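Local coordinates for protein sialyltransferase 0160 (Photobacterium damselae, PDB 4R84) that probably transfers sialic acid from CMP-sialic acid to acceptor sugars, as a glycosyltransferase of the GT-B structural group, at residues K30-E42 and D104-P118. Sequence-based numbering, arbitrary orientation. Where two conformers were deposited one is given.
Sequences KETVSSNSADVVE and DHRYITNTTLTVVAP
Lys30 lies across the imidazole of His105, its CB 3.7 Å from the ring centroid in a CH-pi contact over the face, while the opposite face is covered by Tyr107. The chain ends in a long salt bridge, Lys30 NZ to Asp104 OD2, 3.6 Å. Glu31 and Arg106 run alongside each other: with both CG atoms anti to their backbone N (chi1 -176° and 179°), the two chains extend together, and Glu31 OE2 forms a salt bridge at the guanidinium edge to Arg106 NH1; the modelled 2.5 Å is doubtful, since the glutamate is poorly ordered. Thr32 OG1 meets His105 NE2 at 2.7 Å, near the ring plane, in a hydrogen bond that either partner could donate. The parallel pairing, already begun at Lys30, runs on through the even-numbered residues, Thr32 to Val40 each giving N and O to strand 106-116, and ends at Glu42 N. On the face of Ser35 and Ser37, a water bridges Asn36 O and Thr112 OG1. On the other face, Ala38 CB packs on Leu113 CD2 at 3.9 Å, and Val40 CG2 meets the same methyl; both residues also touch Tyr46. Back on the first face, Val41 CG1 packs against Pro118 CB at 3.8 Å. Glu42 follows, its buried carboxylate held by a salt bridge to Arg196 and hydrogen bonds to Asn195 and the backbone N of Leu88. Strand 92-101 pairs antiparallel along the other edge of 106-116, far from the nucleotide-sugar pocket. The chemistry implies a division of labour: backbone bonds set the register, charge and imidazole contacts finish the exposed start, and aliphatic contacts predominate toward the C-terminal end.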
# COMPACT_ATOMS: atom_id res chain seq x y z
N LYS A 30 25.77 -24.41 36.46
CA LYS A 30 25.31 -23.43 35.47
C LYS A 30 23.80 -23.52 35.29
O LYS A 30 23.23 -24.60 35.38
CB LYS A 30 25.99 -23.66 34.13
CG LYS A 30 27.48 -23.49 34.07
CD LYS A 30 27.95 -23.52 32.61
CE LYS A 30 29.46 -23.29 32.50
NZ LYS A 30 30.19 -24.58 32.74
N GLU A 31 23.16 -22.39 35.06
CA GLU A 31 21.73 -22.39 34.77
C GLU A 31 21.46 -21.60 33.50
O GLU A 31 21.98 -20.49 33.33
CB GLU A 31 20.91 -21.80 35.92
CG GLU A 31 19.39 -21.90 35.65
CD GLU A 31 18.53 -21.28 36.74
OE1 GLU A 31 18.22 -20.07 36.65
OE2 GLU A 31 18.15 -22.00 37.69
N THR A 32 20.65 -22.17 32.61
CA THR A 32 20.23 -21.46 31.42
C THR A 32 18.71 -21.47 31.38
O THR A 32 18.08 -22.51 31.53
CB THR A 32 20.79 -22.10 30.13
OG1 THR A 32 22.22 -21.97 30.11
CG2 THR A 32 20.21 -21.43 28.89
N VAL A 33 18.12 -20.29 31.20
CA VAL A 33 16.67 -20.18 31.04
C VAL A 33 16.34 -19.50 29.73
O VAL A 33 16.68 -18.33 29.52
CB VAL A 33 16.02 -19.39 32.19
CG1 VAL A 33 14.52 -19.25 31.95
CG2 VAL A 33 16.30 -20.06 33.52
N SER A 34 15.62 -20.21 28.87
CA SER A 34 15.25 -19.65 27.58
C SER A 34 13.74 -19.49 27.49
O SER A 34 12.99 -20.37 27.91
CB SER A 34 15.75 -20.55 26.45
OG SER A 34 17.16 -20.50 26.35
N SER A 35 13.30 -18.39 26.89
CA SER A 35 11.86 -18.15 26.80
C SER A 35 11.49 -17.71 25.41
O SER A 35 12.23 -16.97 24.76
CB SER A 35 11.42 -17.08 27.81
OG SER A 35 11.67 -17.47 29.16
N ASN A 36 10.33 -18.17 24.95
CA ASN A 36 9.80 -17.71 23.69
C ASN A 36 8.29 -17.84 23.64
O ASN A 36 7.67 -18.54 24.44
CB ASN A 36 10.43 -18.45 22.52
CG ASN A 36 9.99 -19.90 22.45
OD1 ASN A 36 9.72 -20.53 23.46
ND2 ASN A 36 9.91 -20.43 21.23
N SER A 37 7.71 -17.15 22.67
CA SER A 37 6.27 -17.19 22.48
C SER A 37 5.96 -17.27 21.00
O SER A 37 6.74 -16.82 20.16
CB SER A 37 5.61 -15.96 23.10
OG SER A 37 6.09 -14.78 22.48
N ALA A 38 4.82 -17.88 20.67
CA ALA A 38 4.46 -18.02 19.28
C ALA A 38 2.96 -18.11 19.14
O ALA A 38 2.29 -18.66 20.02
CB ALA A 38 5.12 -19.26 18.68
N ASP A 39 2.43 -17.58 18.04
CA ASP A 39 1.03 -17.81 17.69
C ASP A 39 0.93 -19.09 16.88
O ASP A 39 1.76 -19.34 16.00
CB ASP A 39 0.45 -16.64 16.87
CG ASP A 39 0.27 -15.38 17.69
OD1 ASP A 39 0.39 -15.45 18.94
OD2 ASP A 39 -0.03 -14.32 17.10
N VAL A 40 -0.06 -19.93 17.19
CA VAL A 40 -0.30 -21.13 16.40
C VAL A 40 -1.73 -21.05 15.87
O VAL A 40 -2.69 -20.93 16.63
CB VAL A 40 -0.08 -22.43 17.22
CG1 VAL A 40 -0.11 -23.67 16.30
CG2 VAL A 40 1.25 -22.38 17.99
N VAL A 41 -1.86 -21.10 14.54
CA VAL A 41 -3.17 -21.04 13.93
C VAL A 41 -3.91 -22.33 14.21
O VAL A 41 -3.31 -23.41 14.19
CB VAL A 41 -3.05 -20.82 12.41
CG1 VAL A 41 -4.42 -20.87 11.75
CG2 VAL A 41 -2.38 -19.48 12.16
N GLU A 42 -5.20 -22.21 14.53
CA GLU A 42 -6.05 -23.39 14.75
C GLU A 42 -5.83 -24.46 13.68
O GLU A 42 -5.80 -24.15 12.49
CB GLU A 42 -7.53 -22.98 14.75
CG GLU A 42 -7.94 -22.14 15.94
CD GLU A 42 -9.42 -21.84 16.01
OE1 GLU A 42 -10.15 -21.95 14.99
OE2 GLU A 42 -9.88 -21.50 17.12
N ASP A 104 26.48 -30.71 35.06
CA ASP A 104 26.94 -29.41 35.55
C ASP A 104 26.01 -28.27 35.13
O ASP A 104 26.27 -27.11 35.43
CB ASP A 104 28.36 -29.13 35.06
CG ASP A 104 28.42 -28.85 33.58
OD1 ASP A 104 27.63 -29.45 32.82
OD2 ASP A 104 29.26 -28.02 33.16
N HIS A 105 24.93 -28.60 34.44
CA HIS A 105 24.12 -27.57 33.80
C HIS A 105 22.62 -27.87 33.85
O HIS A 105 22.19 -28.99 33.61
CB HIS A 105 24.56 -27.41 32.34
CG HIS A 105 24.27 -26.07 31.76
ND1 HIS A 105 25.09 -25.46 30.83
CD2 HIS A 105 23.23 -25.22 31.95
CE1 HIS A 105 24.58 -24.29 30.49
NE2 HIS A 105 23.45 -24.12 31.16
N ARG A 106 21.85 -26.85 34.17
CA ARG A 106 20.41 -26.96 34.21
C ARG A 106 19.80 -26.09 33.10
O ARG A 106 20.15 -24.92 32.95
CB ARG A 106 19.90 -26.58 35.59
CG ARG A 106 18.39 -26.64 35.77
CD ARG A 106 18.06 -26.52 37.29
NE ARG A 106 16.61 -26.37 37.50
CZ ARG A 106 16.02 -25.22 37.79
NH1 ARG A 106 16.77 -24.12 37.83
NH2 ARG A 106 14.72 -25.17 38.01
N TYR A 107 18.92 -26.70 32.30
CA TYR A 107 18.32 -26.04 31.15
C TYR A 107 16.83 -25.95 31.39
O TYR A 107 16.16 -26.95 31.64
CB TYR A 107 18.61 -26.82 29.88
CG TYR A 107 20.07 -26.91 29.54
CD1 TYR A 107 20.86 -27.95 30.04
CD2 TYR A 107 20.68 -25.96 28.74
CE1 TYR A 107 22.20 -28.03 29.74
CE2 TYR A 107 22.01 -26.02 28.44
CZ TYR A 107 22.77 -27.06 28.94
OH TYR A 107 24.11 -27.13 28.63
N ILE A 108 16.31 -24.74 31.26
CA ILE A 108 14.88 -24.53 31.32
C ILE A 108 14.44 -23.80 30.06
O ILE A 108 15.09 -22.85 29.64
CB ILE A 108 14.46 -23.74 32.57
CG1 ILE A 108 14.76 -24.55 33.84
CG2 ILE A 108 12.98 -23.40 32.51
CD1 ILE A 108 14.37 -23.83 35.10
N THR A 109 13.40 -24.32 29.43
CA THR A 109 12.76 -23.65 28.31
C THR A 109 11.31 -23.37 28.64
O THR A 109 10.56 -24.29 29.01
CB THR A 109 12.83 -24.49 27.01
OG1 THR A 109 14.15 -24.45 26.47
CG2 THR A 109 11.84 -23.95 25.96
N ASN A 110 10.90 -22.11 28.51
CA ASN A 110 9.51 -21.74 28.71
C ASN A 110 8.92 -21.27 27.39
O ASN A 110 9.40 -20.31 26.81
CB ASN A 110 9.39 -20.65 29.78
CG ASN A 110 10.00 -21.06 31.10
OD1 ASN A 110 9.69 -22.12 31.65
ND2 ASN A 110 10.88 -20.21 31.63
N THR A 111 7.92 -21.98 26.89
CA THR A 111 7.31 -21.62 25.63
C THR A 111 5.84 -21.33 25.83
O THR A 111 5.11 -22.13 26.38
CB THR A 111 7.48 -22.73 24.59
OG1 THR A 111 8.88 -22.92 24.31
CG2 THR A 111 6.74 -22.37 23.31
N THR A 112 5.40 -20.17 25.36
CA THR A 112 3.99 -19.82 25.45
C THR A 112 3.39 -19.81 24.07
O THR A 112 3.83 -19.05 23.21
CB THR A 112 3.80 -18.46 26.10
OG1 THR A 112 4.43 -18.48 27.38
CG2 THR A 112 2.32 -18.14 26.24
N LEU A 113 2.41 -20.68 23.85
CA LEU A 113 1.74 -20.76 22.56
C LEU A 113 0.36 -20.16 22.68
O LEU A 113 -0.42 -20.54 23.55
CB LEU A 113 1.63 -22.22 22.10
CG LEU A 113 2.98 -22.93 21.98
CD1 LEU A 113 2.81 -24.39 21.49
CD2 LEU A 113 3.92 -22.11 21.07
N THR A 114 0.03 -19.23 21.78
CA THR A 114 -1.31 -18.69 21.75
C THR A 114 -2.02 -19.23 20.50
O THR A 114 -1.53 -19.06 19.38
CB THR A 114 -1.31 -17.13 21.76
OG1 THR A 114 -0.65 -16.66 22.94
CG2 THR A 114 -2.72 -16.59 21.77
N VAL A 115 -3.13 -19.92 20.70
CA VAL A 115 -3.91 -20.44 19.58
C VAL A 115 -4.77 -19.33 19.03
O VAL A 115 -5.53 -18.70 19.78
CB VAL A 115 -4.78 -21.63 20.01
CG1 VAL A 115 -5.74 -22.06 18.89
CG2 VAL A 115 -3.89 -22.79 20.44
N VAL A 116 -4.62 -19.07 17.74
CA VAL A 116 -5.29 -17.94 17.10
C VAL A 116 -6.13 -18.39 15.93
O VAL A 116 -5.90 -19.44 15.34
CB VAL A 116 -4.28 -16.87 16.63
CG1 VAL A 116 -3.50 -16.35 17.84
CG2 VAL A 116 -3.34 -17.45 15.59
N ALA A 117 -7.10 -17.56 15.58
CA ALA A 117 -7.88 -17.78 14.38
C ALA A 117 -7.00 -17.60 13.16
O ALA A 117 -6.05 -16.81 13.18
CB ALA A 117 -9.06 -16.81 14.34
N PRO A 118 -7.32 -18.30 12.07
CA PRO A 118 -6.60 -17.98 10.84
C PRO A 118 -6.93 -16.56 10.38
O PRO A 118 -7.98 -16.03 10.75
CB PRO A 118 -7.13 -19.01 9.84
CG PRO A 118 -8.50 -19.36 10.37
CD PRO A 118 -8.33 -19.35 11.88
O HOH W 1 7.39 -17.93 27.44